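Local coordinates for FAD-dependent pyridine nucleotide-disulphide oxidoreductase (Desulfovibrio vulgaris, PDB 3IWA), which probably uses FAD to pass electrons from NADH or NADPH to an acceptor that is not established, at residues 298-311 and 330-342. Numbering follows the deposited sequence.
Sequences IPNLVTGKPGFFPL and DATFPGAVGSWAV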
ATOM      1  N   ILE A 298      14.900 -10.865  15.055  1.00 35.56           N
ATOM      2  CA  ILE A 298      13.560 -11.402  14.845  1.00 35.79           C
ATOM      3  C   ILE A 298      13.507 -12.040  13.446  1.00 35.74           C
ATOM      4  O   ILE A 298      14.335 -11.760  12.612  1.00 34.54           O
ATOM      5  CB  ILE A 298      12.510 -10.322  14.889  1.00 35.52           C
ATOM      6  CG1 ILE A 298      12.819  -9.255  13.842  1.00 35.52           C
ATOM      7  CG2 ILE A 298      12.453  -9.715  16.261  1.00 36.78           C
ATOM      8  CD1 ILE A 298      11.868  -8.121  13.843  1.00 36.42           C
ATOM      9  N   PRO A 299      12.524 -12.914  13.200  1.00 36.51           N
ATOM     10  CA  PRO A 299      12.461 -13.629  11.923  1.00 36.63           C
ATOM     11  C   PRO A 299      12.384 -12.694  10.723  1.00 36.86           C
ATOM     12  O   PRO A 299      11.611 -11.723  10.732  1.00 36.99           O
ATOM     13  CB  PRO A 299      11.164 -14.417  12.035  1.00 36.87           C
ATOM     14  CG  PRO A 299      10.905 -14.531  13.495  1.00 36.71           C
ATOM     15  CD  PRO A 299      11.371 -13.235  14.047  1.00 36.50           C
ATOM     16  N   ASN A 300      13.208 -12.944   9.721  1.00 36.43           N
ATOM     17  CA  ASN A 300      13.048 -12.252   8.473  1.00 36.62           C
ATOM     18  C   ASN A 300      11.852 -12.913   7.828  1.00 36.50           C
ATOM     19  O   ASN A 300      11.915 -14.096   7.558  1.00 37.41           O
ATOM     20  CB  ASN A 300      14.298 -12.416   7.605  1.00 37.08           C
ATOM     21  CG  ASN A 300      14.196 -11.682   6.281  1.00 35.27           C
ATOM     22  OD1 ASN A 300      13.300 -11.930   5.484  1.00 34.42           O
ATOM     23  ND2 ASN A 300      15.104 -10.784   6.052  1.00 31.19           N
ATOM     24  N   LEU A 301      10.758 -12.192   7.590  1.00 36.62           N
ATOM     25  CA  LEU A 301       9.566 -12.868   7.025  1.00 37.12           C
ATOM     26  C   LEU A 301       9.633 -13.251   5.523  1.00 37.39           C
ATOM     27  O   LEU A 301       8.711 -13.874   5.009  1.00 37.56           O
ATOM     28  CB  LEU A 301       8.287 -12.094   7.342  1.00 36.32           C
ATOM     29  CG  LEU A 301       8.063 -11.881   8.848  1.00 36.43           C
ATOM     30  CD1 LEU A 301       6.971 -10.858   9.042  1.00 36.02           C
ATOM     31  CD2 LEU A 301       7.711 -13.162   9.574  1.00 38.22           C
ATOM     32  N   VAL A 302      10.687 -12.865   4.817  1.00 38.26           N
ATOM     33  CA  VAL A 302      10.830 -13.257   3.414  1.00 38.43           C
ATOM     34  C   VAL A 302      11.682 -14.506   3.385  1.00 39.77           C
ATOM     35  O   VAL A 302      11.290 -15.501   2.774  1.00 40.23           O
ATOM     36  CB  VAL A 302      11.499 -12.207   2.536  1.00 38.13           C
ATOM     37  CG1 VAL A 302      11.859 -12.832   1.142  1.00 39.05           C
ATOM     38  CG2 VAL A 302      10.617 -10.971   2.367  1.00 35.36           C
ATOM     39  N   THR A 303      12.828 -14.468   4.063  1.00 40.30           N
ATOM     40  CA  THR A 303      13.755 -15.594   4.030  1.00 41.31           C
ATOM     41  C   THR A 303      13.385 -16.740   4.940  1.00 42.89           C
ATOM     42  O   THR A 303      13.869 -17.838   4.750  1.00 43.50           O
ATOM     43  CB  THR A 303      15.172 -15.197   4.437  1.00 41.10           C
ATOM     44  OG1 THR A 303      15.177 -14.790   5.808  1.00 39.26           O
ATOM     45  CG2 THR A 303      15.691 -14.091   3.570  1.00 40.21           C
ATOM     46  N   GLY A 304      12.563 -16.478   5.955  1.00 45.06           N
ATOM     47  CA  GLY A 304      12.207 -17.491   6.952  1.00 46.20           C
ATOM     48  C   GLY A 304      13.347 -17.761   7.924  1.00 47.28           C
ATOM     49  O   GLY A 304      13.313 -18.713   8.697  1.00 47.45           O
ATOM     50  N   LYS A 305      14.362 -16.920   7.875  1.00 48.07           N
ATOM     51  CA  LYS A 305      15.508 -17.062   8.731  1.00 49.43           C
ATOM     52  C   LYS A 305      15.560 -15.872   9.672  1.00 49.38           C
ATOM     53  O   LYS A 305      14.905 -14.850   9.451  1.00 49.39           O
ATOM     54  CB  LYS A 305      16.805 -17.140   7.909  1.00 49.76           C
ATOM     55  CG  LYS A 305      16.905 -18.429   7.079  1.00 53.29           C
ATOM     56  CD  LYS A 305      18.372 -18.831   6.786  1.00 57.31           C
ATOM     57  CE  LYS A 305      19.091 -17.769   5.941  1.00 59.63           C
ATOM     58  NZ  LYS A 305      20.506 -18.127   5.633  1.00 61.43           N
ATOM     59  N   PRO A 306      16.324 -16.007  10.744  1.00 48.95           N
ATOM     60  CA  PRO A 306      16.540 -14.910  11.651  1.00 48.63           C
ATOM     61  C   PRO A 306      17.157 -13.679  10.984  1.00 47.92           C
ATOM     62  O   PRO A 306      18.102 -13.780  10.225  1.00 48.30           O
ATOM     63  CB  PRO A 306      17.495 -15.514  12.675  1.00 49.01           C
ATOM     64  CG  PRO A 306      17.031 -16.956  12.750  1.00 50.00           C
ATOM     65  CD  PRO A 306      16.608 -17.312  11.362  1.00 48.89           C
ATOM     66  N   GLY A 307      16.619 -12.510  11.281  1.00 46.81           N
ATOM     67  CA  GLY A 307      17.171 -11.291  10.730  1.00 45.92           C
ATOM     68  C   GLY A 307      17.438 -10.251  11.783  1.00 45.65           C
ATOM     69  O   GLY A 307      17.192 -10.454  12.976  1.00 45.22           O
ATOM     70  N   PHE A 308      17.933  -9.123  11.315  1.00 45.08           N
ATOM     71  CA  PHE A 308      18.285  -8.012  12.149  1.00 44.95           C
ATOM     72  C   PHE A 308      17.738  -6.723  11.520  1.00 44.83           C
ATOM     73  O   PHE A 308      18.060  -6.402  10.394  1.00 45.28           O
ATOM     74  CB  PHE A 308      19.811  -7.999  12.324  1.00 44.50           C
ATOM     75  CG  PHE A 308      20.302  -6.916  13.236  1.00 45.08           C
ATOM     76  CD1 PHE A 308      19.812  -6.815  14.530  1.00 44.70           C
ATOM     77  CD2 PHE A 308      21.253  -5.995  12.805  1.00 45.39           C
ATOM     78  CE1 PHE A 308      20.242  -5.805  15.390  1.00 45.78           C
ATOM     79  CE2 PHE A 308      21.690  -4.970  13.647  1.00 46.88           C
ATOM     80  CZ  PHE A 308      21.173  -4.866  14.958  1.00 46.13           C
ATOM     81  N   PHE A 309      16.880  -6.005  12.235  1.00 44.83           N
ATOM     82  CA  PHE A 309      16.186  -4.851  11.673  1.00 44.67           C
ATOM     83  C   PHE A 309      16.297  -3.623  12.564  1.00 46.85           C
ATOM     84  O   PHE A 309      15.349  -3.249  13.252  1.00 46.36           O
ATOM     85  CB  PHE A 309      14.728  -5.197  11.451  1.00 43.63           C
ATOM     86  CG  PHE A 309      14.532  -6.351  10.541  1.00 42.38           C
ATOM     87  CD1 PHE A 309      14.408  -6.156   9.175  1.00 39.31           C
ATOM     88  CD2 PHE A 309      14.481  -7.649  11.041  1.00 40.35           C
ATOM     89  CE1 PHE A 309      14.245  -7.212   8.345  1.00 38.12           C
ATOM     90  CE2 PHE A 309      14.307  -8.712  10.202  1.00 39.67           C
ATOM     91  CZ  PHE A 309      14.192  -8.498   8.855  1.00 38.26           C
ATOM     92  N   PRO A 310      17.466  -2.977  12.552  1.00 49.68           N
ATOM     93  CA  PRO A 310      17.651  -1.783  13.352  1.00 51.45           C
ATOM     94  C   PRO A 310      17.046  -0.589  12.637  1.00 52.65           C
ATOM     95  O   PRO A 310      17.756   0.310  12.221  1.00 54.41           O
ATOM     96  CB  PRO A 310      19.178  -1.667  13.454  1.00 51.41           C
ATOM     97  CG  PRO A 310      19.679  -2.227  12.169  1.00 51.36           C
ATOM     98  CD  PRO A 310      18.625  -3.230  11.680  1.00 50.31           C
ATOM     99  N   LEU A 311      15.735  -0.611  12.469  1.00 53.45           N
ATOM    100  CA  LEU A 311      15.006   0.461  11.799  1.00 54.17           C
ATOM    101  C   LEU A 311      14.145   1.204  12.795  1.00 53.96           C
ATOM    102  O   LEU A 311      13.609   0.619  13.745  1.00 54.15           O
ATOM    103  CB  LEU A 311      14.134  -0.115  10.676  1.00 54.69           C
ATOM    104  CG  LEU A 311      14.999  -0.680   9.542  1.00 55.89           C
ATOM    105  CD1 LEU A 311      14.332  -1.815   8.799  1.00 55.71           C
ATOM    106  CD2 LEU A 311      15.381   0.481   8.622  1.00 56.31           C
ATOM    107  N   ASP A 330      -1.225 -10.896  25.574  1.00 49.40           N
ATOM    108  CA  ASP A 330      -0.542 -11.869  24.728  1.00 49.24           C
ATOM    109  C   ASP A 330      -0.508 -11.333  23.288  1.00 48.48           C
ATOM    110  O   ASP A 330      -0.813 -12.026  22.328  1.00 48.46           O
ATOM    111  CB  ASP A 330      -1.238 -13.223  24.832  1.00 49.57           C
ATOM    112  CG  ASP A 330      -0.389 -14.375  24.321  1.00 50.55           C
ATOM    113  OD1 ASP A 330       0.835 -14.417  24.588  1.00 53.31           O
ATOM    114  OD2 ASP A 330      -0.964 -15.262  23.652  1.00 51.75           O
ATOM    115  N   ALA A 331      -0.149 -10.067  23.172  1.00 46.95           N
ATOM    116  CA  ALA A 331       0.172  -9.444  21.891  1.00 45.80           C
ATOM    117  C   ALA A 331       1.467 -10.020  21.258  1.00 44.64           C
ATOM    118  O   ALA A 331       2.427 -10.334  21.962  1.00 43.39           O
ATOM    119  CB  ALA A 331       0.283  -7.900  22.078  1.00 45.78           C
ATOM    120  N   THR A 332       1.460 -10.150  19.923  1.00 43.40           N
ATOM    121  CA  THR A 332       2.582 -10.691  19.155  1.00 42.61           C
ATOM    122  C   THR A 332       3.109  -9.759  18.061  1.00 40.72           C
ATOM    123  O   THR A 332       2.392  -8.934  17.529  1.00 41.20           O
ATOM    124  CB  THR A 332       2.209 -12.034  18.501  1.00 43.06           C
ATOM    125  OG1 THR A 332       1.135 -11.836  17.576  1.00 43.66           O
ATOM    126  CG2 THR A 332       1.787 -13.048  19.557  1.00 44.79           C
ATOM    127  N   PHE A 333       4.386  -9.901  17.762  1.00 38.98           N
ATOM    128  CA  PHE A 333       5.066  -9.185  16.672  1.00 37.79           C
ATOM    129  C   PHE A 333       5.810 -10.260  15.901  1.00 37.38           C
ATOM    130  O   PHE A 333       6.702 -10.907  16.450  1.00 37.31           O
ATOM    131  CB  PHE A 333       6.028  -8.139  17.216  1.00 37.41           C
ATOM    132  CG  PHE A 333       6.568  -7.242  16.176  1.00 36.36           C
ATOM    133  CD1 PHE A 333       5.847  -6.138  15.744  1.00 34.56           C
ATOM    134  CD2 PHE A 333       7.780  -7.520  15.570  1.00 34.79           C
ATOM    135  CE1 PHE A 333       6.353  -5.328  14.748  1.00 33.99           C
ATOM    136  CE2 PHE A 333       8.271  -6.719  14.590  1.00 32.61           C
ATOM    137  CZ  PHE A 333       7.576  -5.631  14.180  1.00 33.32           C
ATOM    138  N   PRO A 334       5.410 -10.511  14.635  1.00 36.94           N
ATOM    139  CA  PRO A 334       5.835 -11.729  13.923  1.00 36.09           C
ATOM    140  C   PRO A 334       7.269 -11.735  13.388  1.00 35.63           C
ATOM    141  O   PRO A 334       7.841 -12.803  13.112  1.00 34.03           O
ATOM    142  CB  PRO A 334       4.857 -11.803  12.743  1.00 36.77           C
ATOM    143  CG  PRO A 334       4.529 -10.336  12.434  1.00 37.60           C
ATOM    144  CD  PRO A 334       4.475  -9.690  13.843  1.00 36.91           C
ATOM    145  N   GLY A 335       7.836 -10.548  13.224  1.00 35.06           N
ATOM    146  CA  GLY A 335       9.106 -10.387  12.524  1.00 34.51           C
ATOM    147  C   GLY A 335       8.995  -9.200  11.601  1.00 34.16           C
ATOM    148  O   GLY A 335       8.131  -8.359  11.785  1.00 33.75           O
ATOM    149  N   ALA A 336       9.832  -9.166  10.572  1.00 34.39           N
ATOM    150  CA  ALA A 336       9.861  -8.050   9.656  1.00 33.76           C
ATOM    151  C   ALA A 336      10.268  -8.479   8.252  1.00 34.89           C
ATOM    152  O   ALA A 336      10.865  -9.564   8.060  1.00 34.94           O
ATOM    153  CB  ALA A 336      10.783  -6.986  10.171  1.00 32.37           C
ATOM    154  N   VAL A 337       9.911  -7.629   7.283  1.00 34.99           N
ATOM    155  CA  VAL A 337      10.426  -7.732   5.936  1.00 35.47           C
ATOM    156  C   VAL A 337      11.375  -6.596   5.540  1.00 36.20           C
ATOM    157  O   VAL A 337      11.989  -6.683   4.485  1.00 36.23           O
ATOM    158  CB  VAL A 337       9.282  -7.854   4.887  1.00 35.61           C
ATOM    159  CG1 VAL A 337       8.400  -9.072   5.216  1.00 34.68           C
ATOM    160  CG2 VAL A 337       8.474  -6.577   4.795  1.00 31.88           C
ATOM    161  N   GLY A 338      11.499  -5.546   6.342  1.00 36.27           N
ATOM    162  CA  GLY A 338      12.508  -4.506   6.068  1.00 37.33           C
ATOM    163  C   GLY A 338      12.098  -3.312   5.192  1.00 38.12           C
ATOM    164  O   GLY A 338      12.895  -2.767   4.452  1.00 39.48           O
ATOM    165  N   SER A 339      10.854  -2.895   5.285  1.00 37.99           N
ATOM    166  CA  SER A 339      10.390  -1.731   4.580  1.00 37.72           C
ATOM    167  C   SER A 339      11.191  -0.484   4.931  1.00 37.88           C
ATOM    168  O   SER A 339      11.551  -0.289   6.073  1.00 38.08           O
ATOM    169  CB  SER A 339       8.932  -1.512   4.953  1.00 37.78           C
ATOM    170  OG  SER A 339       8.203  -2.692   4.731  1.00 37.89           O
ATOM    171  N   TRP A 340      11.424   0.390   3.971  1.00 37.87           N
ATOM    172  CA  TRP A 340      12.235   1.583   4.223  1.00 38.28           C
ATOM    173  C   TRP A 340      11.894   2.654   3.194  1.00 39.52           C
ATOM    174  O   TRP A 340      11.340   2.365   2.148  1.00 39.09           O
ATOM    175  CB  TRP A 340      13.744   1.258   4.164  1.00 37.68           C
ATOM    176  CG  TRP A 340      14.173   0.705   2.826  1.00 35.93           C
ATOM    177  CD1 TRP A 340      14.131  -0.589   2.433  1.00 35.91           C
ATOM    178  CD2 TRP A 340      14.640   1.451   1.690  1.00 33.23           C
ATOM    179  NE1 TRP A 340      14.565  -0.703   1.119  1.00 34.23           N
ATOM    180  CE2 TRP A 340      14.837   0.548   0.642  1.00 32.43           C
ATOM    181  CE3 TRP A 340      14.847   2.809   1.443  1.00 33.19           C
ATOM    182  CZ2 TRP A 340      15.311   0.955  -0.622  1.00 31.80           C
ATOM    183  CZ3 TRP A 340      15.301   3.197   0.199  1.00 33.50           C
ATOM    184  CH2 TRP A 340      15.551   2.272  -0.806  1.00 28.62           C
ATOM    185  N   ALA A 341      12.224   3.891   3.523  1.00 41.60           N
ATOM    186  CA  ALA A 341      12.135   5.002   2.613  1.00 43.10           C
ATOM    187  C   ALA A 341      13.207   6.007   2.976  1.00 44.98           C
ATOM    188  O   ALA A 341      13.505   6.200   4.156  1.00 44.94           O
ATOM    189  CB  ALA A 341      10.764   5.630   2.683  1.00 43.53           C
ATOM    190  N   VAL A 342      13.806   6.617   1.951  1.00 47.09           N
ATOM    191  CA  VAL A 342      14.742   7.732   2.097  1.00 48.23           C
ATOM    192  C   VAL A 342      14.333   8.870   1.149  1.00 49.68           C
ATOM    193  O   VAL A 342      14.091   8.653  -0.045  1.00 49.78           O
ATOM    194  CB  VAL A 342      16.175   7.340   1.728  1.00 47.95           C
ATOM    195  CG1 VAL A 342      17.134   8.265   2.382  1.00 49.20           C
ATOM    196  CG2 VAL A 342      16.489   5.965   2.175  1.00 49.93           C
TER
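The backbone of Ala336 is hydrogen-bonded to Pro299 and Leu301, on either side of Asn300, a single parallel beta bridge, which shows how two backbone bonds can join an interdomain linker to a hairpin. Segment 330-342 holds most of the linker that leads from helix 314-326 of the nucleotide-binding part into strand 340-343, the edge strand of the antiparallel sheet in the dimerisation domain; segment 298-311, a hairpin turn and the loop that follows it, receives it. Ala336 N reaches Pro299 O at 3.1 Å, almost in line with that carbonyl, and Ala336 O takes the N-H of Leu301 at 2.7 Å in a nearly straight bond (174°), although the donor is tilted out of the carbonyl plane. The methyl of the same alanine sits over the centre of the Phe309 ring, CB lying 3.6 Å from the centroid and 3° off the ring normal, a CH-pi contact. Ile298 approaches that methyl too: its CG1 is turned between backbone N and carbonyl carbon (chi1 57°), and the terminal CD1 meets Ala336 CB while also touching the edge of the Phe333 ring in its plane. The side chain of Leu301, whose N-H serves the bridge, lies along the linker backbone, CD2 against the carbonyl oxygen of Pro334 and CB 3.7 Å from Val337 CG1. Gly335, at positive phi, brings its CA to 3.4 Å from Pro299 O, a CA-H...O contact beside the bridge.

In the next shell, helix 314-326 backs Ile298 and Phe333 through Gln318, while Glu436 of the second subunit accepts from the backbone N of Val337 and Gly338, coupling the linker to the dimer. The hairpin turn is shaped by Asn300, whose OD1 accepts two backbone N-H groups: Val302 N in the carbonyl plane, and Thr303 N, 2.9 Å away, from above it.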